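Local coordinates for thymidylate synthase ThyX (Streptomyces cacaoi subsp. asoensis, PDB 4P5A), which acts as a tetrameric, FAD-dependent methylase of UMP/dUMP and probably uses methylenetetrahydrofolate as methyl donor, at residues B[71-76]-B[174-179]; B[8-13]-B[106-111]; B[99-104]-B[151-156]; B[146-151]-B[168-173]. All coordinates share one frame; numbering follows the deposited sequence.

Contact 1 (B[71-76]-B[174-179]); sequences TFLVRA and YSVLYA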
loop_
_atom_site.group_PDB
_atom_site.type_symbol
_atom_site.label_atom_id
_atom_site.label_comp_id
_atom_site.label_asym_id
_atom_site.label_seq_id
_atom_site.Cartn_x
_atom_site.Cartn_y
_atom_site.Cartn_z
ATOM N N THR B 71 -5.923 13.124 -11.844
ATOM C CA THR B 71 -5.759 11.978 -12.822
ATOM C C THR B 71 -5.101 12.541 -14.057
ATOM O O THR B 71 -5.580 13.533 -14.618
ATOM C CB THR B 71 -7.116 11.438 -13.228
ATOM O OG1 THR B 71 -7.788 10.812 -12.061
ATOM C CG2 THR B 71 -7.055 10.411 -14.402
ATOM N N PHE B 72 -4.038 11.906 -14.495
ATOM C CA PHE B 72 -3.286 12.350 -15.678
ATOM C C PHE B 72 -3.434 11.353 -16.809
ATOM O O PHE B 72 -3.370 10.132 -16.579
ATOM C CB PHE B 72 -1.792 12.440 -15.354
ATOM C CG PHE B 72 -1.477 13.503 -14.339
ATOM C CD1 PHE B 72 -1.465 14.860 -14.750
ATOM C CD2 PHE B 72 -1.254 13.165 -13.018
ATOM C CE1 PHE B 72 -1.143 15.883 -13.826
ATOM C CE2 PHE B 72 -0.951 14.178 -12.078
ATOM C CZ PHE B 72 -0.922 15.518 -12.494
ATOM N N LEU B 73 -3.459 11.861 -18.022
ATOM C CA LEU B 73 -3.295 11.030 -19.220
ATOM C C LEU B 73 -1.867 11.215 -19.668
ATOM O O LEU B 73 -1.408 12.362 -19.967
ATOM C CB LEU B 73 -4.226 11.557 -20.382
ATOM C CG LEU B 73 -4.154 10.826 -21.775
ATOM C CD1 LEU B 73 -4.494 9.340 -21.662
ATOM C CD2 LEU B 73 -5.283 11.506 -22.660
ATOM N N VAL B 74 -1.132 10.104 -19.766
ATOM C CA VAL B 74 0.283 10.168 -20.057
ATOM C C VAL B 74 0.545 9.353 -21.336
ATOM O O VAL B 74 0.091 8.245 -21.472
ATOM C CB VAL B 74 1.098 9.484 -18.894
ATOM C CG1 VAL B 74 2.634 9.513 -19.217
ATOM C CG2 VAL B 74 0.825 10.250 -17.550
ATOM N N ARG B 75 1.265 9.932 -22.297
ATOM C CA ARG B 75 1.764 9.187 -23.418
ATOM C C ARG B 75 3.298 9.163 -23.455
ATOM O O ARG B 75 3.953 10.232 -23.458
ATOM C CB ARG B 75 1.241 9.837 -24.719
ATOM C CG ARG B 75 1.585 9.009 -26.013
ATOM C CD ARG B 75 0.880 9.625 -27.330
ATOM N NE ARG B 75 -0.343 10.350 -26.962
ATOM C CZ ARG B 75 -1.574 9.830 -26.926
ATOM N NH1 ARG B 75 -1.807 8.561 -27.289
ATOM N NH2 ARG B 75 -2.586 10.585 -26.540
ATOM N N ALA B 76 3.893 7.965 -23.433
ATOM C CA ALA B 76 5.354 7.879 -23.234
ATOM C C ALA B 76 5.739 6.511 -23.734
ATOM O O ALA B 76 4.890 5.584 -23.761
ATOM C CB ALA B 76 5.726 8.052 -21.686
ATOM N N TYR B 174 5.488 3.709 -28.053
ATOM C CA TYR B 174 4.645 4.575 -27.192
ATOM C C TYR B 174 3.475 3.769 -26.622
ATOM O O TYR B 174 2.891 2.885 -27.340
ATOM C CB TYR B 174 4.090 5.733 -28.007
ATOM C CG TYR B 174 5.021 6.910 -28.001
ATOM C CD1 TYR B 174 4.977 7.864 -27.007
ATOM C CD2 TYR B 174 5.990 7.051 -29.027
ATOM C CE1 TYR B 174 5.870 8.976 -27.032
ATOM C CE2 TYR B 174 6.824 8.150 -29.091
ATOM C CZ TYR B 174 6.737 9.122 -28.097
ATOM O OH TYR B 174 7.520 10.239 -28.112
ATOM N N SER B 175 3.161 4.071 -25.348
ATOM C CA SER B 175 1.977 3.578 -24.737
ATOM C C SER B 175 1.227 4.782 -24.118
ATOM O O SER B 175 1.714 5.908 -24.160
ATOM C CB SER B 175 2.414 2.510 -23.689
ATOM O OG SER B 175 1.233 1.749 -23.301
ATOM N N VAL B 176 0.001 4.543 -23.652
ATOM C CA VAL B 176 -0.825 5.591 -23.158
ATOM C C VAL B 176 -1.523 5.034 -21.938
ATOM O O VAL B 176 -1.912 3.853 -21.968
ATOM C CB VAL B 176 -1.828 6.101 -24.209
ATOM C CG1 VAL B 176 -2.795 5.072 -24.677
ATOM C CG2 VAL B 176 -2.550 7.303 -23.717
ATOM N N LEU B 177 -1.670 5.826 -20.889
ATOM C CA LEU B 177 -2.324 5.290 -19.667
ATOM C C LEU B 177 -2.910 6.475 -18.879
ATOM O O LEU B 177 -2.528 7.641 -19.086
ATOM C CB LEU B 177 -1.255 4.557 -18.760
ATOM C CG LEU B 177 -0.150 5.441 -18.193
ATOM C CD1 LEU B 177 0.386 4.754 -16.853
ATOM C CD2 LEU B 177 1.114 5.604 -19.043
ATOM N N TYR B 178 -3.861 6.157 -17.976
ATOM C CA TYR B 178 -4.248 7.069 -16.920
ATOM C C TYR B 178 -3.410 6.736 -15.694
ATOM O O TYR B 178 -3.170 5.525 -15.389
ATOM C CB TYR B 178 -5.705 6.777 -16.571
ATOM C CG TYR B 178 -6.713 7.586 -17.373
ATOM C CD1 TYR B 178 -7.958 7.972 -16.807
ATOM C CD2 TYR B 178 -6.485 7.894 -18.700
ATOM C CE1 TYR B 178 -8.950 8.654 -17.625
ATOM C CE2 TYR B 178 -7.453 8.546 -19.513
ATOM C CZ TYR B 178 -8.693 8.954 -18.917
ATOM O OH TYR B 178 -9.564 9.632 -19.796
ATOM N N ALA B 179 -3.011 7.779 -14.983
ATOM C CA ALA B 179 -2.177 7.666 -13.731
ATOM C C ALA B 179 -2.834 8.657 -12.754
ATOM O O ALA B 179 -2.977 9.895 -13.058
ATOM C CB ALA B 179 -0.713 8.088 -13.987
#
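Ala179, Val176 and Arg75 bury the most surface where the antiparallel strands 71-76 and 174-179 pair. Ala179 closes one end in a hydrogen-bonded pair: its O takes Phe72 N at 2.7 Å, nearly straight at 169°, and its N returns a bond to Phe72 O. Ala179 O also sits at the edge of the Phe72 ring, while Ala179 CB shares a face with Phe72, Val74 and Leu177. There Val74 CB rests 3.9 Å from Leu177 CD2. The other face holds Val176, whose CG2, anti to the backbone N, presses tightly on Leu73 CD1 at 3.5 Å. Beside it runs Arg75, CG also anti to its N (chi1 -173°). The chain bends at chi3 and lays the guanidinium so that Val176 CG2 covers one face, with NH1 3.9 Å from that methyl; further back, Arg75 CG meets Tyr174 CD1 at 3.7 Å. An alanine in place of Arg75 would remove the chain from CG outward, and would probably leave Val176 and Tyr174 less covered and weaken the packing on Thr34 of the second subunit. Val32 of that subunit covers Leu73 and Val176. Six backbone hydrogen bonds hold the register at the middle of the four-stranded sheet, leaving the two faces to differ: one largely apolar, with Phe72 and Val74 under helix 207-223 and Ser175 OG bonded to Glu94, the other mixed and turned to a second subunit.

Contact 2 (B[8-13]-B[106-111]); sequences LRSDIT and FYVPDA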
loop_
_atom_site.group_PDB
_atom_site.type_symbol
_atom_site.label_atom_id
_atom_site.label_comp_id
_atom_site.label_asym_id
_atom_site.label_seq_id
_atom_site.Cartn_x
_atom_site.Cartn_y
_atom_site.Cartn_z
ATOM N N LEU B 8 8.514 8.301 -35.982
ATOM C CA LEU B 8 9.387 8.654 -34.869
ATOM C C LEU B 8 8.951 9.937 -34.202
ATOM O O LEU B 8 8.707 10.938 -34.860
ATOM C CB LEU B 8 10.827 8.847 -35.294
ATOM C CG LEU B 8 11.359 7.708 -36.157
ATOM C CD1 LEU B 8 12.713 8.188 -36.742
ATOM C CD2 LEU B 8 11.571 6.519 -35.286
ATOM N N ARG B 9 8.912 9.931 -32.873
ATOM C CA ARG B 9 8.504 11.129 -32.111
ATOM C C ARG B 9 9.458 11.296 -30.951
ATOM O O ARG B 9 10.100 10.334 -30.544
ATOM C CB ARG B 9 7.077 10.977 -31.574
ATOM C CG ARG B 9 6.011 10.609 -32.580
ATOM C CD ARG B 9 4.593 10.610 -31.968
ATOM N NE ARG B 9 4.166 11.949 -31.518
ATOM C CZ ARG B 9 3.296 12.739 -32.152
ATOM N NH1 ARG B 9 2.714 12.351 -33.280
ATOM N NH2 ARG B 9 2.995 13.925 -31.637
ATOM N N SER B 10 9.559 12.521 -30.410
ATOM C CA SER B 10 10.383 12.758 -29.258
ATOM C C SER B 10 9.594 13.337 -28.112
ATOM O O SER B 10 10.211 13.799 -27.155
ATOM C CB SER B 10 11.482 13.749 -29.593
ATOM O OG SER B 10 12.432 13.174 -30.502
ATOM N N ASP B 11 8.279 13.443 -28.246
ATOM C CA ASP B 11 7.550 14.207 -27.229
ATOM C C ASP B 11 6.997 13.200 -26.190
ATOM O O ASP B 11 6.785 12.025 -26.491
ATOM C CB ASP B 11 6.382 15.006 -27.808
ATOM C CG ASP B 11 5.404 14.147 -28.623
ATOM O OD1 ASP B 11 5.763 13.034 -29.085
ATOM O OD2 ASP B 11 4.244 14.581 -28.809
ATOM N N ILE B 12 6.824 13.713 -25.000
ATOM C CA ILE B 12 6.252 12.904 -23.932
ATOM C C ILE B 12 5.162 13.784 -23.410
ATOM O O ILE B 12 5.440 14.953 -23.096
ATOM C CB ILE B 12 7.264 12.834 -22.829
ATOM C CG1 ILE B 12 8.561 12.176 -23.261
ATOM C CG2 ILE B 12 6.680 11.949 -21.742
ATOM C CD1 ILE B 12 8.478 10.807 -23.426
ATOM N N THR B 13 3.937 13.319 -23.428
ATOM C CA THR B 13 2.840 14.232 -23.103
ATOM C C THR B 13 2.091 13.814 -21.854
ATOM O O THR B 13 1.984 12.635 -21.529
ATOM C CB THR B 13 1.864 14.370 -24.201
ATOM O OG1 THR B 13 1.159 13.191 -24.332
ATOM C CG2 THR B 13 2.552 14.694 -25.564
ATOM N N PHE B 106 7.131 5.507 -32.179
ATOM C CA PHE B 106 8.333 5.016 -31.443
ATOM C C PHE B 106 9.096 6.234 -30.996
ATOM O O PHE B 106 9.197 7.250 -31.736
ATOM C CB PHE B 106 9.268 4.100 -32.316
ATOM C CG PHE B 106 8.588 2.932 -32.836
ATOM C CD1 PHE B 106 8.019 2.959 -34.082
ATOM C CD2 PHE B 106 8.379 1.815 -31.996
ATOM C CE1 PHE B 106 7.284 1.910 -34.566
ATOM C CE2 PHE B 106 7.615 0.688 -32.478
ATOM C CZ PHE B 106 7.106 0.738 -33.774
ATOM N N TYR B 107 9.660 6.187 -29.778
ATOM C CA TYR B 107 10.372 7.320 -29.259
ATOM C C TYR B 107 11.874 7.353 -29.691
ATOM O O TYR B 107 12.593 6.340 -29.627
ATOM C CB TYR B 107 10.340 7.288 -27.670
ATOM C CG TYR B 107 11.175 8.361 -27.001
ATOM C CD1 TYR B 107 12.478 8.068 -26.519
ATOM C CD2 TYR B 107 10.693 9.684 -26.869
ATOM C CE1 TYR B 107 13.261 9.047 -25.941
ATOM C CE2 TYR B 107 11.479 10.687 -26.272
ATOM C CZ TYR B 107 12.738 10.375 -25.833
ATOM O OH TYR B 107 13.543 11.330 -25.221
ATOM N N VAL B 108 12.331 8.560 -30.037
ATOM C CA VAL B 108 13.791 8.780 -30.192
ATOM C C VAL B 108 14.066 10.098 -29.510
ATOM O O VAL B 108 13.249 11.006 -29.571
ATOM C CB VAL B 108 14.214 8.841 -31.779
ATOM C CG1 VAL B 108 14.012 7.509 -32.456
ATOM C CG2 VAL B 108 13.456 9.935 -32.460
ATOM N N PRO B 109 15.225 10.239 -28.891
ATOM C CA PRO B 109 15.508 11.489 -28.175
ATOM C C PRO B 109 15.618 12.671 -29.134
ATOM O O PRO B 109 16.059 12.473 -30.268
ATOM C CB PRO B 109 16.818 11.208 -27.463
ATOM C CG PRO B 109 17.383 9.848 -28.038
ATOM C CD PRO B 109 16.281 9.208 -28.831
ATOM N N ASP B 110 15.262 13.876 -28.691
ATOM C CA ASP B 110 15.487 15.034 -29.585
ATOM C C ASP B 110 16.938 15.573 -29.513
ATOM O O ASP B 110 17.830 15.057 -28.800
ATOM C CB ASP B 110 14.490 16.133 -29.346
ATOM C CG ASP B 110 14.673 16.790 -28.028
ATOM O OD1 ASP B 110 15.777 16.735 -27.373
ATOM O OD2 ASP B 110 13.697 17.402 -27.626
ATOM N N ALA B 111 17.187 16.620 -30.281
ATOM C CA ALA B 111 18.580 17.052 -30.412
ATOM C C ALA B 111 19.163 17.633 -29.128
ATOM O O ALA B 111 20.366 17.746 -29.040
ATOM C CB ALA B 111 18.762 18.015 -31.642
#
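A small two-stranded parallel sheet, strands 7-9 and 105-107, brings the N-terminal end of the chain against segment 106-111. Arg9 bonds on both sides of its backbone: its N gives to Phe106 O at 2.9 Å, and its O takes the N-H of Val108, also at 2.9 Å (Val108 N to Arg9 O). Both donors come nearly along the C=O axis, the staggered bonding of parallel strands. Past Arg9 and Tyr107 the strands end, and Ser10 takes over the grip. Its OG, anti to the carbonyl carbon (chi1 -69°), reaches Val108 O at a very short 2.5 Å, coming from above the carbonyl plane. An alanine in place of Ser10 would lose the OG bond and would probably loosen the hold on Val108 just where the strand pairing stops. Leu8 CD2 crosses obliquely to Val108 CG1 at 3.9 Å, both packing on Tyr145 of helix 131-157. On the other face, the Tyr107 ring has Ser10 O at its edge, 3.5 Å from CE2, and Ile12 CD1 at 4.1 Å from that same CE2; its hydroxyl goes on to Glu208. In one of its two deposited conformers, Arg9 leads away from segment 106-111 and grips Asp11 side-on, NE to OD1 at 3.1 Å and NH2 to OD2, while NH1 pairs with Glu7.

Contact 3 (B[99-104]-B[151-156]); sequences YREVGA and EYQRLL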
loop_
_atom_site.group_PDB
_atom_site.type_symbol
_atom_site.label_atom_id
_atom_site.label_comp_id
_atom_site.label_asym_id
_atom_site.label_seq_id
_atom_site.Cartn_x
_atom_site.Cartn_y
_atom_site.Cartn_z
ATOM N N TYR B 99 -4.662 -6.705 -26.109
ATOM C CA TYR B 99 -6.055 -6.402 -26.455
ATOM C C TYR B 99 -6.159 -5.736 -27.843
ATOM O O TYR B 99 -7.053 -6.043 -28.601
ATOM C CB TYR B 99 -6.681 -5.478 -25.432
ATOM C CG TYR B 99 -8.167 -5.259 -25.610
ATOM C CD1 TYR B 99 -9.102 -6.142 -25.043
ATOM C CD2 TYR B 99 -8.659 -4.140 -26.329
ATOM C CE1 TYR B 99 -10.541 -5.883 -25.212
ATOM C CE2 TYR B 99 -10.056 -3.924 -26.498
ATOM C CZ TYR B 99 -10.956 -4.796 -25.956
ATOM O OH TYR B 99 -12.328 -4.557 -26.123
ATOM N N ARG B 100 -5.222 -4.880 -28.183
ATOM C CA ARG B 100 -5.397 -4.097 -29.396
ATOM C C ARG B 100 -4.058 -4.016 -30.117
ATOM O O ARG B 100 -3.008 -3.998 -29.462
ATOM C CB ARG B 100 -5.841 -2.687 -29.038
ATOM C CG ARG B 100 -6.282 -1.866 -30.334
ATOM C CD ARG B 100 -7.244 -0.686 -30.042
ATOM N NE ARG B 100 -6.525 0.521 -29.593
ATOM C CZ ARG B 100 -6.147 1.552 -30.375
ATOM N NH1 ARG B 100 -6.429 1.560 -31.684
ATOM N NH2 ARG B 100 -5.486 2.593 -29.848
ATOM N N GLU B 101 -4.108 -3.954 -31.466
ATOM C CA GLU B 101 -2.873 -3.785 -32.244
ATOM C C GLU B 101 -2.183 -2.482 -31.893
ATOM O O GLU B 101 -2.824 -1.458 -31.644
ATOM C CB GLU B 101 -3.240 -3.770 -33.712
ATOM C CG GLU B 101 -2.105 -3.514 -34.656
ATOM C CD GLU B 101 -2.537 -3.738 -36.155
ATOM O OE1 GLU B 101 -1.816 -3.190 -37.045
ATOM O OE2 GLU B 101 -3.554 -4.490 -36.404
ATOM N N VAL B 102 -0.842 -2.524 -31.872
ATOM C CA VAL B 102 -0.090 -1.402 -31.410
ATOM C C VAL B 102 0.150 -0.507 -32.633
ATOM O O VAL B 102 0.429 -1.027 -33.756
ATOM C CB VAL B 102 1.311 -1.899 -30.877
ATOM C CG1 VAL B 102 2.254 -0.670 -30.469
ATOM C CG2 VAL B 102 1.083 -2.905 -29.662
ATOM N N GLY B 103 0.098 0.797 -32.394
ATOM C CA GLY B 103 0.412 1.826 -33.418
ATOM C C GLY B 103 1.888 1.931 -33.691
ATOM O O GLY B 103 2.753 1.514 -32.871
ATOM N N ALA B 104 2.221 2.575 -34.803
ATOM C CA ALA B 104 3.612 2.559 -35.198
ATOM C C ALA B 104 4.309 3.831 -34.748
ATOM O O ALA B 104 4.942 4.489 -35.528
ATOM C CB ALA B 104 3.745 2.383 -36.747
ATOM N N GLU B 151 8.144 -6.851 -38.983
ATOM C CA GLU B 151 7.940 -8.202 -38.495
ATOM C C GLU B 151 6.671 -8.329 -37.645
ATOM O O GLU B 151 6.006 -9.360 -37.710
ATOM C CB GLU B 151 9.155 -8.764 -37.713
ATOM C CG GLU B 151 10.484 -8.890 -38.524
ATOM C CD GLU B 151 10.318 -9.781 -39.796
ATOM O OE1 GLU B 151 9.446 -10.687 -39.844
ATOM O OE2 GLU B 151 11.029 -9.442 -40.780
ATOM N N TYR B 152 6.355 -7.300 -36.846
ATOM C CA TYR B 152 5.105 -7.308 -36.080
ATOM C C TYR B 152 3.945 -7.417 -37.065
ATOM O O TYR B 152 3.056 -8.257 -36.897
ATOM C CB TYR B 152 5.007 -5.998 -35.301
ATOM C CG TYR B 152 3.740 -5.771 -34.564
ATOM C CD1 TYR B 152 2.903 -4.673 -34.841
ATOM C CD2 TYR B 152 3.391 -6.634 -33.499
ATOM C CE1 TYR B 152 1.719 -4.433 -34.108
ATOM C CE2 TYR B 152 2.186 -6.392 -32.742
ATOM C CZ TYR B 152 1.390 -5.287 -33.058
ATOM O OH TYR B 152 0.225 -5.056 -32.377
ATOM N N GLN B 153 3.966 -6.578 -38.097
ATOM C CA GLN B 153 2.825 -6.635 -39.049
ATOM C C GLN B 153 2.783 -7.956 -39.809
ATOM O O GLN B 153 1.700 -8.453 -40.112
ATOM C CB GLN B 153 2.972 -5.482 -40.048
ATOM C CG GLN B 153 2.626 -4.124 -39.492
ATOM C CD GLN B 153 1.206 -4.055 -38.964
ATOM O OE1 GLN B 153 0.293 -4.375 -39.671
ATOM N NE2 GLN B 153 1.029 -3.621 -37.685
ATOM N N ARG B 154 3.952 -8.489 -40.152
ATOM C CA ARG B 154 3.983 -9.801 -40.847
ATOM C C ARG B 154 3.374 -10.897 -39.996
ATOM O O ARG B 154 2.581 -11.754 -40.487
ATOM C CB ARG B 154 5.424 -10.246 -41.145
ATOM C CG ARG B 154 5.478 -11.329 -42.267
ATOM C CD ARG B 154 6.855 -11.958 -42.470
ATOM N NE ARG B 154 7.965 -11.010 -42.522
ATOM C CZ ARG B 154 8.261 -10.145 -43.507
ATOM N NH1 ARG B 154 7.561 -10.020 -44.658
ATOM N NH2 ARG B 154 9.305 -9.373 -43.331
ATOM N N LEU B 155 3.716 -10.901 -38.704
ATOM C CA LEU B 155 3.109 -11.851 -37.773
ATOM C C LEU B 155 1.614 -11.668 -37.682
ATOM O O LEU B 155 0.894 -12.679 -37.776
ATOM C CB LEU B 155 3.739 -11.800 -36.379
ATOM C CG LEU B 155 5.184 -12.318 -36.401
ATOM C CD1 LEU B 155 5.901 -11.815 -35.056
ATOM C CD2 LEU B 155 5.297 -13.891 -36.666
ATOM N N LEU B 156 1.166 -10.436 -37.451
ATOM C CA LEU B 156 -0.302 -10.143 -37.408
ATOM C C LEU B 156 -1.008 -10.609 -38.705
ATOM O O LEU B 156 -2.036 -11.299 -38.644
ATOM C CB LEU B 156 -0.642 -8.706 -37.173
ATOM C CG LEU B 156 -0.149 -8.028 -35.867
ATOM C CD1 LEU B 156 -0.504 -6.575 -35.835
ATOM C CD2 LEU B 156 -0.873 -8.801 -34.646
#
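The hydroxyl of Tyr152 is held by one hydrogen bond, with carbons of Glu101 and Val102 close by. The backbone N-H of Val102 gives to Tyr152 OH at 2.8 Å, close to straight at 164°, while Glu101 CA lies 3.4 Å from the same oxygen, with Glu101 CG and Val102 CG2 a little further off. Tyr152 projects toward the loop with CG anti to the backbone N (chi1 174°). One face of its ring is covered by Leu156 CD1, one helical turn on and offset toward the rim. Glu101 stretches out in an extended chain, its carboxylate plane nearly perpendicular to the ring, 80° apart. Its CD comes 3.5 Å from Leu156 CD1, and its OE1 receives Gln153 NE2 at 2.9 Å. That donor, bonding in its own amide plane, meets the oxygen from above the carboxylate. Gln153 bends at chi2 to get there. The contact lies at the surface, joining the loop between strands 91-94 and 105-107 to the late turns of helix 131-157. Ala165 of helix 162-165 packs on both Tyr152 and Leu156, while Val102 leans on Ala97, which lines the bromo-UMP pocket.

Contact 4 (B[146-151]-B[168-173]); sequences EVAFEE and VLPVST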
loop_
_atom_site.group_PDB
_atom_site.type_symbol
_atom_site.label_atom_id
_atom_site.label_comp_id
_atom_site.label_asym_id
_atom_site.label_seq_id
_atom_site.Cartn_x
_atom_site.Cartn_y
_atom_site.Cartn_z
ATOM N N GLU B 146 12.080 0.019 -37.833
ATOM C CA GLU B 146 11.456 -0.420 -39.091
ATOM C C GLU B 146 11.390 -1.940 -39.229
ATOM O O GLU B 146 10.323 -2.435 -39.655
ATOM C CB GLU B 146 12.212 0.165 -40.333
ATOM C CG GLU B 146 12.084 1.619 -40.430
ATOM C CD GLU B 146 12.890 2.166 -41.610
ATOM O OE1 GLU B 146 13.990 1.588 -41.883
ATOM O OE2 GLU B 146 12.402 3.177 -42.215
ATOM N N VAL B 147 12.462 -2.674 -38.854
ATOM C CA VAL B 147 12.436 -4.116 -38.945
ATOM C C VAL B 147 11.489 -4.705 -37.889
ATOM O O VAL B 147 10.689 -5.562 -38.216
ATOM C CB VAL B 147 13.829 -4.668 -38.687
ATOM C CG1 VAL B 147 13.876 -6.206 -38.423
ATOM C CG2 VAL B 147 14.703 -4.310 -39.918
ATOM N N ALA B 148 11.499 -4.129 -36.680
ATOM C CA ALA B 148 10.538 -4.612 -35.662
ATOM C C ALA B 148 9.107 -4.481 -36.149
ATOM O O ALA B 148 8.288 -5.428 -36.027
ATOM C CB ALA B 148 10.769 -3.808 -34.334
ATOM N N PHE B 149 8.770 -3.315 -36.670
ATOM C CA PHE B 149 7.389 -3.096 -37.001
ATOM C C PHE B 149 7.025 -3.933 -38.226
ATOM O O PHE B 149 5.869 -4.424 -38.337
ATOM C CB PHE B 149 7.088 -1.633 -37.151
ATOM C CG PHE B 149 5.642 -1.371 -37.165
ATOM C CD1 PHE B 149 4.992 -1.151 -38.336
ATOM C CD2 PHE B 149 4.889 -1.505 -35.967
ATOM C CE1 PHE B 149 3.582 -0.972 -38.345
ATOM C CE2 PHE B 149 3.495 -1.288 -35.946
ATOM C CZ PHE B 149 2.841 -1.063 -37.156
ATOM N N GLU B 150 7.972 -4.092 -39.151
ATOM C CA GLU B 150 7.643 -4.883 -40.361
ATOM C C GLU B 150 7.362 -6.353 -39.954
ATOM O O GLU B 150 6.409 -7.014 -40.479
ATOM C CB GLU B 150 8.815 -4.746 -41.356
ATOM C CG GLU B 150 8.849 -5.819 -42.438
ATOM C CD GLU B 150 10.192 -5.772 -43.189
ATOM O OE1 GLU B 150 10.836 -4.684 -43.194
ATOM O OE2 GLU B 150 10.608 -6.836 -43.714
ATOM N N GLU B 151 8.144 -6.851 -38.983
ATOM C CA GLU B 151 7.940 -8.202 -38.495
ATOM C C GLU B 151 6.671 -8.329 -37.645
ATOM O O GLU B 151 6.006 -9.360 -37.710
ATOM C CB GLU B 151 9.155 -8.764 -37.713
ATOM C CG GLU B 151 10.484 -8.890 -38.524
ATOM C CD GLU B 151 10.318 -9.781 -39.796
ATOM O OE1 GLU B 151 9.446 -10.687 -39.844
ATOM O OE2 GLU B 151 11.029 -9.442 -40.780
ATOM N N VAL B 168 8.192 -8.645 -30.697
ATOM C CA VAL B 168 9.281 -8.048 -31.468
ATOM C C VAL B 168 9.392 -6.525 -31.316
ATOM O O VAL B 168 10.374 -5.920 -31.817
ATOM C CB VAL B 168 9.116 -8.414 -32.983
ATOM C CG1 VAL B 168 9.250 -9.974 -33.097
ATOM C CG2 VAL B 168 7.841 -7.816 -33.535
ATOM N N LEU B 169 8.428 -5.892 -30.627
ATOM C CA LEU B 169 8.399 -4.384 -30.556
ATOM C C LEU B 169 9.312 -3.893 -29.441
ATOM O O LEU B 169 9.418 -4.554 -28.370
ATOM C CB LEU B 169 6.962 -3.806 -30.359
ATOM C CG LEU B 169 5.975 -4.215 -31.477
ATOM C CD1 LEU B 169 4.651 -3.726 -31.146
ATOM C CD2 LEU B 169 6.378 -3.551 -32.752
ATOM N N PRO B 170 9.988 -2.745 -29.662
ATOM C CA PRO B 170 11.015 -2.282 -28.795
ATOM C C PRO B 170 10.412 -1.563 -27.586
ATOM O O PRO B 170 9.216 -1.145 -27.591
ATOM C CB PRO B 170 11.742 -1.243 -29.657
ATOM C CG PRO B 170 10.723 -0.716 -30.592
ATOM C CD PRO B 170 9.891 -1.948 -30.890
ATOM N N VAL B 171 11.237 -1.360 -26.581
ATOM C CA VAL B 171 10.782 -0.664 -25.365
ATOM C C VAL B 171 10.564 0.820 -25.596
ATOM O O VAL B 171 10.038 1.554 -24.699
ATOM C CB VAL B 171 11.739 -0.896 -24.190
ATOM C CG1 VAL B 171 11.802 -2.408 -23.740
ATOM C CG2 VAL B 171 13.121 -0.346 -24.520
ATOM N N SER B 172 10.909 1.318 -26.793
ATOM C CA SER B 172 10.631 2.675 -27.180
ATOM C C SER B 172 9.245 2.908 -27.750
ATOM O O SER B 172 8.879 4.037 -28.071
ATOM C CB SER B 172 11.671 3.095 -28.240
ATOM O OG SER B 172 11.440 2.225 -29.386
ATOM N N THR B 173 8.486 1.821 -27.937
ATOM C CA THR B 173 7.140 1.900 -28.464
ATOM C C THR B 173 6.268 2.788 -27.513
ATOM O O THR B 173 6.346 2.602 -26.321
ATOM C CB THR B 173 6.496 0.468 -28.447
ATOM O OG1 THR B 173 7.303 -0.374 -29.301
ATOM C CG2 THR B 173 5.095 0.540 -29.084
#
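Phe149 and Leu169 lie side by side and point the same way, with Phe149 CD2 4.1 Å from Leu169 CD2. Phe149 leaves the helix pointing away from segment 168-173, but CG anti to its N (chi1 -166°) still leaves the ring within touch of the leucine. Ala148 does the opposite: its CB points toward the segment, ending 3.3 Å from Val168 O and 4.0 Å from Pro170 CD. With only a methyl between them, the backbones come close, the CA atoms of Ala148 and Leu169 standing 5.5 Å apart. Val168 points back at the helix, its CG2 in the crowded position between N and carbonyl carbon, and reaches Ala148 O at 3.5 Å. The same methyl lies 4.5 Å from Glu151 CB, whose carboxylate turns away to Ser140 of the third subunit. No hydrogen bond crosses, so the fit depends on shape. Starting at Pro170 itself, a type I beta turn runs to Thr173 and is fastened twice on Pro170 O: by Thr173 N, and by Thr173 OG1 at 2.7 Å on a lone pair in the carbonyl plane. Leu169 and Val171 also make backbone bonds to the third subunit. This is a helix-to-loop contact of the ThyX fold, in which helix 131-157 backs the connection from Arg166, a bromo-UMP pocket residue, to strand 174-181.

From the N terminus, 8-13 comes first and waits until 106-111 to close contact 2. Meanwhile 71-76 opens contact 1, and 99-104 opens contact 3. After contact 2 closes, helix 131-157 supplies 146-151 for contact 4 and then 151-156, which closes contact 3; the two share Glu151. Segment 168-173 closes contact 4, and 174-179, directly following, closes contact 1. Contacts 3 and 4 therefore both fall within the loop of contact 1 and cross each other, whereas contact 2 crosses contacts 1 and 3 and precedes contact 4. Phe106 links contact 2 to contact 4 through Phe149 and Pro170. Together they tie the central sheet, the N-terminal strand pair and the long helix.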